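Local coordinates for protein uncharacterized peptidase Lmo0363 (Listeria monocytogenes, PDB 3L4E) that probably acts as a serine peptidase of the S51 (peptidase E) family, cleaving peptide bonds, although its natural substrate is not established, at residues E20-L25 and N80-V85; A48-L53 and V60-I65; A66-S69 and T75-R78; G122-I125 and A131-Q134; P160-T165 and I170-V175. All coordinates share one frame; numbering follows the deposited sequence. Where two conformers were deposited one is given.

Interaction 1 of 5, residues E20-L25 and N80-V85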
# COMPACT_ATOMS: atom_id res chain seq x y z
N GLU A 20 -1.20 1.01 17.72
CA GLU A 20 0.07 0.83 18.42
C GLU A 20 1.19 1.58 17.70
O GLU A 20 2.03 2.20 18.33
CB GLU A 20 0.42 -0.67 18.54
CG GLU A 20 1.76 -0.94 19.18
CD GLU A 20 2.13 -2.42 19.16
OE1 GLU A 20 1.21 -3.26 19.06
OE2 GLU A 20 3.33 -2.73 19.25
N PHE A 21 1.18 1.52 16.38
CA PHE A 21 2.23 2.16 15.57
C PHE A 21 2.21 3.69 15.66
O PHE A 21 3.26 4.33 15.82
CB PHE A 21 2.07 1.70 14.11
CG PHE A 21 3.14 2.20 13.18
CD1 PHE A 21 4.45 1.79 13.33
CD2 PHE A 21 2.82 3.04 12.12
CE1 PHE A 21 5.44 2.23 12.45
CE2 PHE A 21 3.80 3.48 11.24
CZ PHE A 21 5.11 3.08 11.40
N GLU A 22 1.01 4.28 15.59
CA GLU A 22 0.86 5.74 15.50
C GLU A 22 -0.17 6.31 16.49
O GLU A 22 -1.32 5.88 16.50
CB GLU A 22 0.45 6.09 14.07
CG GLU A 22 0.27 7.58 13.79
CD GLU A 22 1.57 8.32 13.59
OE1 GLU A 22 2.63 7.67 13.49
OE2 GLU A 22 1.53 9.56 13.53
N SER A 23 0.23 7.30 17.29
CA SER A 23 -0.65 7.91 18.30
C SER A 23 -1.33 9.21 17.87
O SER A 23 -1.04 9.76 16.80
CB SER A 23 0.12 8.17 19.60
OG SER A 23 0.41 6.96 20.25
N ASN A 24 -2.23 9.71 18.72
CA ASN A 24 -2.94 10.98 18.53
C ASN A 24 -3.50 11.17 17.13
O ASN A 24 -3.24 12.17 16.46
CB ASN A 24 -2.04 12.16 18.91
CG ASN A 24 -1.56 12.08 20.34
OD1 ASN A 24 -0.35 12.04 20.60
ND2 ASN A 24 -2.49 12.04 21.29
N LEU A 25 -4.31 10.21 16.71
CA LEU A 25 -4.86 10.19 15.37
C LEU A 25 -6.02 11.15 15.16
O LEU A 25 -6.25 11.58 14.03
CB LEU A 25 -5.31 8.77 15.03
CG LEU A 25 -4.20 7.72 15.00
CD1 LEU A 25 -4.84 6.35 14.89
CD2 LEU A 25 -3.25 7.99 13.85
N ASN A 80 -2.23 16.65 3.32
CA ASN A 80 -2.69 15.70 4.33
C ASN A 80 -1.56 15.00 5.09
O ASN A 80 -0.44 14.87 4.59
CB ASN A 80 -3.68 14.70 3.72
CG ASN A 80 -4.89 15.40 3.12
OD1 ASN A 80 -5.42 16.36 3.69
ND2 ASN A 80 -5.33 14.94 1.97
N ASP A 81 -1.88 14.56 6.30
CA ASP A 81 -0.89 14.03 7.22
C ASP A 81 -0.35 12.67 6.80
O ASP A 81 0.85 12.41 6.93
CB ASP A 81 -1.49 13.93 8.61
CG ASP A 81 -1.91 15.28 9.15
OD1 ASP A 81 -1.04 16.17 9.25
OD2 ASP A 81 -3.10 15.46 9.47
N PHE A 82 -1.24 11.81 6.30
CA PHE A 82 -0.88 10.44 5.96
C PHE A 82 -1.22 10.13 4.52
O PHE A 82 -2.06 10.81 3.92
CB PHE A 82 -1.64 9.44 6.84
CG PHE A 82 -1.48 9.67 8.32
CD1 PHE A 82 -0.32 10.21 8.84
CD2 PHE A 82 -2.50 9.33 9.19
CE1 PHE A 82 -0.19 10.41 10.19
CE2 PHE A 82 -2.37 9.53 10.55
CZ PHE A 82 -1.21 10.07 11.05
N ILE A 83 -0.57 9.11 3.97
CA ILE A 83 -0.91 8.58 2.65
C ILE A 83 -1.34 7.12 2.85
O ILE A 83 -0.64 6.36 3.50
CB ILE A 83 0.31 8.63 1.69
CG1 ILE A 83 0.81 10.07 1.53
CG2 ILE A 83 -0.04 8.04 0.32
CD1 ILE A 83 2.23 10.17 0.96
N TYR A 84 -2.49 6.74 2.29
CA TYR A 84 -2.99 5.37 2.43
C TYR A 84 -3.31 4.84 1.04
O TYR A 84 -4.05 5.48 0.29
CB TYR A 84 -4.26 5.38 3.28
CG TYR A 84 -4.94 4.05 3.51
CD1 TYR A 84 -5.63 3.40 2.48
CD2 TYR A 84 -4.95 3.46 4.78
CE1 TYR A 84 -6.29 2.19 2.71
CE2 TYR A 84 -5.59 2.26 5.02
CZ TYR A 84 -6.26 1.63 3.98
OH TYR A 84 -6.91 0.44 4.23
N VAL A 85 -2.77 3.67 0.72
CA VAL A 85 -2.99 3.06 -0.59
C VAL A 85 -3.69 1.72 -0.40
O VAL A 85 -3.14 0.81 0.23
CB VAL A 85 -1.67 2.90 -1.35
CG1 VAL A 85 -1.90 2.19 -2.70
CG2 VAL A 85 -1.00 4.26 -1.55
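Glu-22 and Leu-25, in the turn that leaves helix 15-21, face Phe-82 at the start of strand 82-85 across a wide gap, the nearest pair of CA atoms, those of Leu-25 and Asp-81, being 9.8 Å apart. No backbone bond spans it, and three side chains make the whole contact, burying about 104 Å² in total. Phe-82 does most of the reaching. Its CG lies beside its own backbone N and opposite the carbonyl carbon (chi1 -54°), which carries the ring out toward the turn. Leu-25 brings methyl CD2 to the edge of that ring, near its plane and 3.7 Å from Phe-82 CE2, and the two side chains run nearly perpendicular to each other. Glu-22 and the ring come at each other from opposite directions. The glutamate chain bends at chi2 (79°), setting OE2 3.7 Å from Phe-82 CZ, with CG nearly as close at 4.0 Å from the same carbon; the carboxylate and ring planes are almost perpendicular, 84° apart. The oxygen approaches the ring obliquely. The charge itself is answered elsewhere, for Glu-22 OE1 forms a salt bridge with Arg-196, which also makes a cation-pi contact with Phe-21. One carboxylate oxygen thus faces an arginine of the antiparallel strand 191-196, while OE2 and CG rest near the far end of the ring, which also touches Val-30 and Leu-115 on the two adjoining strands. The contact joins the loop after helix 15-21 to an inner strand of the mixed, largely parallel sheet, consistent with the alpha/beta fold of the glutaminase-I-like clan.

Interaction 2 of 5, residues A48-L53 and V60-I65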
# COMPACT_ATOMS: atom_id res chain seq x y z
N ALA A 48 -14.01 -1.24 3.91
CA ALA A 48 -13.64 -1.73 5.23
C ALA A 48 -12.47 -0.92 5.77
O ALA A 48 -12.43 -0.55 6.95
CB ALA A 48 -13.32 -3.22 5.20
N GLY A 49 -11.50 -0.63 4.91
CA GLY A 49 -10.36 0.17 5.31
C GLY A 49 -10.75 1.61 5.59
O GLY A 49 -10.30 2.20 6.57
N LYS A 50 -11.57 2.19 4.72
CA LYS A 50 -12.00 3.58 4.90
C LYS A 50 -12.77 3.77 6.21
O LYS A 50 -12.51 4.71 6.97
CB LYS A 50 -12.85 4.05 3.73
CG LYS A 50 -13.15 5.54 3.76
CD LYS A 50 -13.90 5.97 2.51
CE LYS A 50 -14.11 7.48 2.50
NZ LYS A 50 -14.76 7.96 1.24
N LYS A 51 -13.71 2.87 6.48
CA LYS A 51 -14.49 2.95 7.70
C LYS A 51 -13.62 2.72 8.94
O LYS A 51 -13.86 3.31 10.00
CB LYS A 51 -15.65 1.96 7.65
CG LYS A 51 -16.72 2.32 6.63
CD LYS A 51 -17.67 1.15 6.41
CE LYS A 51 -18.71 1.46 5.34
NZ LYS A 51 -19.56 0.27 5.03
N ALA A 52 -12.60 1.87 8.80
CA ALA A 52 -11.69 1.63 9.92
C ALA A 52 -10.91 2.90 10.25
O ALA A 52 -10.79 3.27 11.42
CB ALA A 52 -10.73 0.47 9.61
N LEU A 53 -10.39 3.56 9.22
CA LEU A 53 -9.71 4.84 9.42
C LEU A 53 -10.64 5.83 10.11
O LEU A 53 -10.25 6.51 11.08
CB LEU A 53 -9.22 5.41 8.09
CG LEU A 53 -8.10 4.65 7.37
CD1 LEU A 53 -7.97 5.14 5.93
CD2 LEU A 53 -6.75 4.76 8.09
N VAL A 60 -10.76 11.28 6.11
CA VAL A 60 -10.33 10.59 4.90
C VAL A 60 -10.67 11.39 3.65
O VAL A 60 -11.83 11.74 3.43
CB VAL A 60 -10.97 9.20 4.80
CG1 VAL A 60 -10.48 8.48 3.55
CG2 VAL A 60 -10.67 8.39 6.04
N GLU A 61 -9.66 11.67 2.84
CA GLU A 61 -9.84 12.41 1.59
C GLU A 61 -9.39 11.58 0.39
O GLU A 61 -8.20 11.29 0.23
CB GLU A 61 -9.05 13.72 1.64
CG GLU A 61 -9.55 14.68 2.71
CD GLU A 61 -8.81 16.00 2.70
OE1 GLU A 61 -8.06 16.26 1.74
OE2 GLU A 61 -8.99 16.78 3.66
N GLU A 62 -10.34 11.21 -0.47
CA GLU A 62 -10.03 10.36 -1.60
C GLU A 62 -9.22 11.06 -2.70
O GLU A 62 -9.44 12.23 -3.02
CB GLU A 62 -11.31 9.75 -2.17
CG GLU A 62 -12.09 8.99 -1.12
CD GLU A 62 -12.83 7.80 -1.69
OE1 GLU A 62 -12.80 7.62 -2.93
OE2 GLU A 62 -13.43 7.04 -0.90
N LEU A 63 -8.27 10.32 -3.27
CA LEU A 63 -7.47 10.77 -4.40
C LEU A 63 -7.30 9.59 -5.35
O LEU A 63 -6.61 8.63 -5.02
CB LEU A 63 -6.09 11.27 -3.94
CG LEU A 63 -5.07 11.66 -5.01
CD1 LEU A 63 -5.56 12.89 -5.78
CD2 LEU A 63 -3.68 11.90 -4.42
N ASP A 64 -7.97 9.64 -6.50
CA ASP A 64 -7.79 8.61 -7.52
C ASP A 64 -6.76 9.11 -8.54
O ASP A 64 -7.05 9.97 -9.37
CB ASP A 64 -9.11 8.24 -8.20
CG ASP A 64 -8.99 7.05 -9.15
OD1 ASP A 64 -7.87 6.52 -9.34
OD2 ASP A 64 -10.03 6.63 -9.70
N ILE A 65 -5.55 8.57 -8.44
CA ILE A 65 -4.45 8.90 -9.34
C ILE A 65 -4.83 8.74 -10.81
O ILE A 65 -4.30 9.43 -11.67
CB ILE A 65 -3.22 8.01 -9.05
CG1 ILE A 65 -2.82 8.14 -7.58
CG2 ILE A 65 -2.07 8.33 -9.99
CD1 ILE A 65 -2.51 9.54 -7.16
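Lys-50 crosses Glu-62 at about a right angle, and that crossing sets the character of the contact. The lysine leaves helix 44-55 with CG opposite its backbone N (chi1 -171°) and stays fully extended from there, so its whole length is laid out toward strand 59-62. Glu-62 points across rather than along this chain; a bend at chi2 brings the carboxylate round until OE2 stands 2.7 Å from Lys-50 NZ. The salt bridge uses the anti side of OE2, and the ammonium sits 31° out of the carboxylate plane. Below this polar end the lysine is an apolar rod. Its CE lies 3.9 Å from Val-60 CG1, and its CG touches the same methyl. The other methyl of Val-60 turns to the neighbouring helical turn, where CG2 meets Leu-53 CB at 3.9 Å. One valine fills the notch between two residues three apart on the helix, and Phe-32 of strand 29-33 touches all three. The short axes run 9.9 Å apart and 145° from parallel, as expected for the returning helix of a beta-alpha-beta unit, here formed by strand 29-33, helix 44-55 and strand 59-62. Because strand 59-62 is outermost in the sheet, the layer grades from buried leucine to exposed carboxylate. The chemistry divides the lysine: its methylenes pack on Val-60 and Phe-32, while its ammonium pairs with a carboxylate on the exposed side, which probably offsets much of its charge.

Interaction 3 of 5, residues A66-S69 and T75-R78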
# COMPACT_ATOMS: atom_id res chain seq x y z
N ALA A 66 -5.75 7.82 -11.09
CA ALA A 66 -6.11 7.51 -12.46
C ALA A 66 -6.90 8.62 -13.15
O ALA A 66 -6.92 8.70 -14.37
CB ALA A 66 -6.88 6.19 -12.53
N THR A 67 -7.56 9.47 -12.36
CA THR A 67 -8.51 10.43 -12.92
C THR A 67 -8.26 11.90 -12.58
O THR A 67 -8.78 12.78 -13.26
CB THR A 67 -9.96 10.08 -12.51
OG1 THR A 67 -10.07 10.10 -11.08
CG2 THR A 67 -10.33 8.70 -13.02
N GLU A 68 -7.48 12.17 -11.54
CA GLU A 68 -7.30 13.55 -11.10
C GLU A 68 -6.05 14.23 -11.66
O GLU A 68 -5.04 13.58 -11.93
CB GLU A 68 -7.36 13.64 -9.57
CG GLU A 68 -8.75 13.32 -9.03
CD GLU A 68 -8.85 13.43 -7.53
OE1 GLU A 68 -8.48 12.46 -6.84
OE2 GLU A 68 -9.31 14.48 -7.04
N SER A 69 -6.14 15.55 -11.83
CA SER A 69 -5.04 16.35 -12.37
C SER A 69 -3.81 16.24 -11.48
O SER A 69 -3.92 15.87 -10.31
CB SER A 69 -5.46 17.81 -12.47
OG SER A 69 -5.59 18.38 -11.18
N THR A 75 -1.31 18.68 -4.56
CA THR A 75 -1.90 19.42 -3.44
C THR A 75 -2.31 18.51 -2.29
O THR A 75 -1.93 18.74 -1.14
CB THR A 75 -3.12 20.23 -3.90
OG1 THR A 75 -2.74 21.13 -4.95
CG2 THR A 75 -3.70 21.03 -2.73
N LYS A 76 -3.09 17.47 -2.59
CA LYS A 76 -3.57 16.55 -1.57
C LYS A 76 -2.42 15.84 -0.86
O LYS A 76 -2.38 15.78 0.36
CB LYS A 76 -4.56 15.54 -2.16
CG LYS A 76 -5.87 16.17 -2.62
CD LYS A 76 -6.83 15.15 -3.22
CE LYS A 76 -8.19 15.78 -3.50
NZ LYS A 76 -9.14 14.84 -4.17
N LEU A 77 -1.48 15.32 -1.65
CA LEU A 77 -0.32 14.64 -1.08
C LEU A 77 0.45 15.54 -0.12
O LEU A 77 0.95 15.08 0.91
CB LEU A 77 0.59 14.11 -2.19
CG LEU A 77 0.09 12.84 -2.88
CD1 LEU A 77 0.97 12.50 -4.07
CD2 LEU A 77 0.01 11.67 -1.90
N ARG A 78 0.55 16.83 -0.46
CA ARG A 78 1.27 17.79 0.36
C ARG A 78 0.48 18.21 1.60
O ARG A 78 1.06 18.41 2.67
CB ARG A 78 1.63 19.03 -0.46
CG ARG A 78 2.59 18.73 -1.59
CD ARG A 78 3.11 19.99 -2.24
NE ARG A 78 4.41 19.77 -2.85
CZ ARG A 78 5.56 19.87 -2.20
NH1 ARG A 78 5.57 20.20 -0.92
NH2 ARG A 78 6.70 19.64 -2.83
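Lys-76 and Glu-68 meet through a single salt bridge, and nearly everything that is tight in this contact gathers round the lysine nitrogen. Lys-76 NZ donates to Glu-68 OE2 at 2.9 Å, using the syn lone pair of that oxygen. The second carboxylate oxygen lies farther from the ammonium, OE1 being 3.6 Å from Lys-76 NZ, so the grip is one-sided. OE1 is engaged instead by the backbone N of Asp-64. Lys-76 NZ also donates to the carbonyl oxygen of Glu-62, with Glu-72 adding only a long, weak ion pair, while Leu-63 touches the lysine methylenes and the carboxylate of Glu-68. Both chains set out beside their own backbone N (chi1 -67° for Glu-68 and -68° for Lys-76), run extended over most of their length, and cross at about a right angle. The looser part is the backbone. The closest CA atoms, those of Glu-68 and Lys-76, are 10.7 Å apart, and just 64 Å² is covered between the two segments. Their flanking residues Ser-69 and Thr-75 are exposed; Ser-69 is the N-cap of helix 70-79, its OG accepting from the N of Glu-72. Chemically, the carboxylate bridges a backbone amide and an ammonium, and the ammonium in turn reaches a carbonyl at the end of strand 59-62. This chain of polar contacts ties the linking loop to both strand and helix, its charges probably balanced locally.

Interaction 4 of 5, residues G122-I125 and A131-Q134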
# COMPACT_ATOMS: atom_id res chain seq x y z
N GLY A 122 -0.64 -1.89 -2.24
CA GLY A 122 0.02 -0.70 -1.75
C GLY A 122 1.29 -1.00 -0.96
O GLY A 122 2.18 -0.16 -0.86
N ALA A 123 1.36 -2.21 -0.41
CA ALA A 123 2.61 -2.70 0.19
C ALA A 123 3.57 -3.23 -0.87
O ALA A 123 4.78 -3.01 -0.80
CB ALA A 123 2.33 -3.79 1.22
N VAL A 124 3.04 -3.95 -1.86
CA VAL A 124 3.88 -4.54 -2.88
C VAL A 124 4.69 -3.46 -3.61
O VAL A 124 5.87 -3.68 -3.93
CB VAL A 124 3.07 -5.42 -3.86
CG1 VAL A 124 3.93 -5.90 -5.03
CG2 VAL A 124 2.47 -6.61 -3.12
N ILE A 125 4.09 -2.30 -3.89
CA ILE A 125 4.82 -1.26 -4.63
C ILE A 125 5.97 -0.61 -3.86
O ILE A 125 6.74 0.17 -4.44
CB ILE A 125 3.89 -0.16 -5.23
CG1 ILE A 125 3.18 0.62 -4.13
CG2 ILE A 125 2.90 -0.74 -6.23
CD1 ILE A 125 2.53 1.90 -4.65
N ALA A 131 7.38 -7.61 -10.31
CA ALA A 131 7.18 -8.76 -11.19
C ALA A 131 6.71 -9.99 -10.42
O ALA A 131 5.88 -10.76 -10.91
CB ALA A 131 8.46 -9.07 -11.98
N TYR A 132 7.21 -10.16 -9.20
CA TYR A 132 6.91 -11.35 -8.40
C TYR A 132 5.43 -11.51 -8.06
O TYR A 132 5.00 -12.60 -7.67
CB TYR A 132 7.75 -11.36 -7.11
CG TYR A 132 7.36 -10.30 -6.09
CD1 TYR A 132 6.53 -10.61 -5.02
CD2 TYR A 132 7.83 -9.00 -6.19
CE1 TYR A 132 6.18 -9.64 -4.08
CE2 TYR A 132 7.49 -8.03 -5.27
CZ TYR A 132 6.66 -8.36 -4.21
OH TYR A 132 6.34 -7.39 -3.28
N ILE A 133 4.66 -10.44 -8.20
CA ILE A 133 3.25 -10.48 -7.81
C ILE A 133 2.32 -10.86 -8.98
O ILE A 133 1.11 -10.94 -8.81
CB ILE A 133 2.80 -9.15 -7.13
CG1 ILE A 133 1.74 -9.40 -6.05
CG2 ILE A 133 2.30 -8.14 -8.16
CD1 ILE A 133 2.26 -10.20 -4.87
N GLN A 134 2.90 -11.12 -10.15
CA GLN A 134 2.09 -11.34 -11.36
C GLN A 134 1.18 -12.57 -11.36
O GLN A 134 0.24 -12.63 -12.15
CB GLN A 134 2.97 -11.34 -12.61
CG GLN A 134 3.98 -12.47 -12.67
CD GLN A 134 4.99 -12.26 -13.78
OE1 GLN A 134 6.18 -12.07 -13.52
NE2 GLN A 134 4.51 -12.26 -15.02
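Val-124 belongs to the short helix behind what looks like a nucleophile elbow, the turn carrying Ser-120, probably the catalytic serine, and it packs there against Tyr-132 and Ile-133. With CG1 opposite its backbone N (chi1 173°), Val-124 sets CG1 chiefly on the tyrosine and CG2 nearer the tip of Ile-133, though both methyls touch both residues. CG1 presses on the phenol end of the tyrosine, 3.3 Å from Tyr-132 OH and 3.8 Å from Tyr-132 CZ, coming at the ring obliquely. The two side chains approach from opposite directions. Methyl CG2 lies 4.0 Å from Ile-133 CD1, in a slanting apolar contact. Tyr-132 holds CG between its backbone N and carbonyl carbon (chi1 70°), which swings the ring from the 3-10 turn back toward the helix. The hydroxyl has its own polar partner, being hydrogen-bonded to the carbonyl oxygen of Thr-158. That bond probably helps hold the phenol in place against the valine. All three touching residues are buried, and the segments share about 145 Å². Side chain to side chain, Val-124 is about 6 Å from Ser-120 and Ile-133 about 7 Å from His-161, so the packing lies near the probable catalytic pair without touching it. Around it, helix 90-100 offers Thr-90 to Val-124 and Phe-91 to Ile-133, while strand 157-159 flanks the tyrosine and isoleucine through Ser-157 and Leu-159.

Interaction 5 of 5, residues P160-T165 and I170-V175. With SO4 (sulfate ion), chain B.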
# COMPACT_ATOMS: atom_id res chain seq x y z
N PRO A 160 1.81 -10.30 0.41
CA PRO A 160 0.65 -10.25 1.30
C PRO A 160 -0.24 -11.48 1.19
O PRO A 160 -0.13 -12.26 0.23
CB PRO A 160 -0.11 -9.01 0.81
CG PRO A 160 0.21 -8.96 -0.66
CD PRO A 160 1.62 -9.49 -0.81
N HIS A 161 -1.11 -11.64 2.18
CA HIS A 161 -1.98 -12.81 2.30
C HIS A 161 -1.18 -14.12 2.39
O HIS A 161 -1.66 -15.15 1.94
CB HIS A 161 -2.98 -12.89 1.14
CG HIS A 161 -3.64 -11.59 0.80
ND1 HIS A 161 -4.44 -10.89 1.69
CD2 HIS A 161 -3.65 -10.87 -0.35
CE1 HIS A 161 -4.90 -9.80 1.11
NE2 HIS A 161 -4.43 -9.76 -0.13
N TYR A 162 0.03 -14.08 2.96
CA TYR A 162 0.91 -15.26 2.95
C TYR A 162 0.30 -16.47 3.64
O TYR A 162 -0.12 -16.39 4.80
CB TYR A 162 2.29 -14.96 3.55
CG TYR A 162 3.20 -16.17 3.53
CD1 TYR A 162 3.82 -16.58 2.35
CD2 TYR A 162 3.44 -16.92 4.68
CE1 TYR A 162 4.64 -17.70 2.32
CE2 TYR A 162 4.27 -18.03 4.66
CZ TYR A 162 4.87 -18.41 3.48
OH TYR A 162 5.70 -19.52 3.45
N ASN A 163 0.27 -17.58 2.93
CA ASN A 163 -0.32 -18.83 3.43
C ASN A 163 -1.74 -18.61 3.94
O ASN A 163 -2.23 -19.37 4.78
CB ASN A 163 0.57 -19.45 4.51
CG ASN A 163 0.39 -20.95 4.61
OD1 ASN A 163 0.05 -21.62 3.63
ND2 ASN A 163 0.62 -21.50 5.80
N ASN A 164 -2.38 -17.57 3.43
CA ASN A 164 -3.79 -17.28 3.71
C ASN A 164 -4.66 -17.64 2.52
O ASN A 164 -4.47 -17.11 1.43
CB ASN A 164 -3.99 -15.79 4.00
CG ASN A 164 -3.53 -15.38 5.38
OD1 ASN A 164 -2.60 -14.59 5.52
ND2 ASN A 164 -4.20 -15.90 6.41
N THR A 165 -5.63 -18.52 2.74
CA THR A 165 -6.65 -18.78 1.73
C THR A 165 -7.28 -17.44 1.35
O THR A 165 -7.44 -16.58 2.21
CB THR A 165 -7.73 -19.73 2.29
OG1 THR A 165 -7.11 -20.91 2.82
CG2 THR A 165 -8.73 -20.13 1.22
N ILE A 170 -0.83 -19.86 -4.40
CA ILE A 170 -0.20 -18.71 -5.06
C ILE A 170 1.03 -18.23 -4.30
O ILE A 170 2.12 -18.11 -4.87
CB ILE A 170 -1.18 -17.54 -5.25
CG1 ILE A 170 -2.17 -17.86 -6.37
CG2 ILE A 170 -0.41 -16.25 -5.55
CD1 ILE A 170 -3.28 -16.85 -6.51
N THR A 171 0.85 -17.93 -3.01
CA THR A 171 1.94 -17.38 -2.21
C THR A 171 3.07 -18.39 -1.99
O THR A 171 4.24 -18.02 -1.91
CB THR A 171 1.45 -16.80 -0.86
OG1 THR A 171 0.77 -17.81 -0.11
CG2 THR A 171 0.51 -15.62 -1.08
N GLN A 172 2.71 -19.67 -1.89
CA GLN A 172 3.69 -20.73 -1.76
C GLN A 172 4.61 -20.80 -2.98
O GLN A 172 5.83 -20.91 -2.85
CB GLN A 172 2.98 -22.08 -1.59
CG GLN A 172 2.25 -22.25 -0.27
CD GLN A 172 3.18 -22.25 0.92
OE1 GLN A 172 2.84 -21.78 2.00
NE2 GLN A 172 4.38 -22.79 0.72
N LYS A 173 4.00 -20.72 -4.16
CA LYS A 173 4.76 -20.83 -5.40
C LYS A 173 5.63 -19.60 -5.65
O LYS A 173 6.66 -19.69 -6.31
CB LYS A 173 3.83 -21.10 -6.58
CG LYS A 173 3.24 -22.50 -6.55
CD LYS A 173 2.33 -22.78 -7.73
CE LYS A 173 1.87 -24.24 -7.72
NZ LYS A 173 0.94 -24.54 -8.85
N ILE A 174 5.22 -18.46 -5.11
CA ILE A 174 6.01 -17.24 -5.21
C ILE A 174 7.28 -17.33 -4.37
O ILE A 174 8.36 -16.99 -4.83
CB ILE A 174 5.19 -15.99 -4.82
CG1 ILE A 174 4.08 -15.75 -5.86
CG2 ILE A 174 6.08 -14.76 -4.67
CD1 ILE A 174 3.27 -14.50 -5.62
N VAL A 175 7.14 -17.80 -3.13
CA VAL A 175 8.30 -17.99 -2.28
C VAL A 175 9.33 -18.89 -2.95
O VAL A 175 10.53 -18.59 -2.96
CB VAL A 175 7.93 -18.60 -0.92
CG1 VAL A 175 9.17 -19.13 -0.23
CG2 VAL A 175 7.22 -17.58 -0.05
S SO4 B . -3.13 -15.07 10.07
O1 SO4 B . -4.00 -14.21 9.26
O2 SO4 B . -3.88 -15.56 11.22
O3 SO4 B . -2.64 -16.18 9.27
O4 SO4 B . -1.99 -14.28 10.54
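A hydrogen bond joins Asn-163 to Thr-171: Asn-163 N donates to Thr-171 OG1 at 3.1 Å, with an N-H...O angle of 158°. The hydroxyl lies between the threonine's backbone N and carbonyl carbon (chi1 57°), a position that also lets it bond the carbonyl oxygen of Phe-167, just before the helix, with that of Lys-168 also close. The donor belongs to a type II beta turn running from His-161 to Asn-164. Van der Waals contacts flank this bond. In an apolar one, Tyr-162 CE1 touches Val-175 CG2 at 3.5 Å, the side chains crossing nearly at right angles, and Thr-171 CG2 lies 3.7 Å from the carbonyl oxygen of Pro-160. Polar binding to a small ion forms a third group: Asn-164 ND2 donates to sulfate O3 at 3.3 Å and weakly to O1, while its OD1 accepts from Asn-189 N. The sulfate, probably from the crystallisation liquor, is also held by Ser-188, His-190 and Arg-204. His-161, the likely charge-relay histidine, is stacked on Phe-167, bonded through ND1 to Asn-189, and touches Ser-120. The turn thus follows strand 157-159 and lies on helix 168-177, whose Thr-171, Ile-174 and Val-175 also touch Leu-159 of that strand.

Interactions 1 and 4 are buried and lack polar bonds across them, interaction 1 pairing a leucine and a glutamate with a phenylalanine, whereas interaction 3 is a surface salt bridge and interactions 2 and 5 are partly buried. Interactions 1 and 2 reach the main sheet, where Tyr-84 of interaction 1 packs on Gly-49 and Leu-53 of interaction 2, and interaction 3 adjoins its outer strand through Lys-76. Interactions 4 and 5, with centres 12 Å apart, meet where Val-124 touches Pro-160, beside the probable catalytic residues. Across the segments, salt bridges occur only in interactions 2 and 3, while interactions 4 and 5 join by packing, with a neutral hydrogen bond in interaction 5.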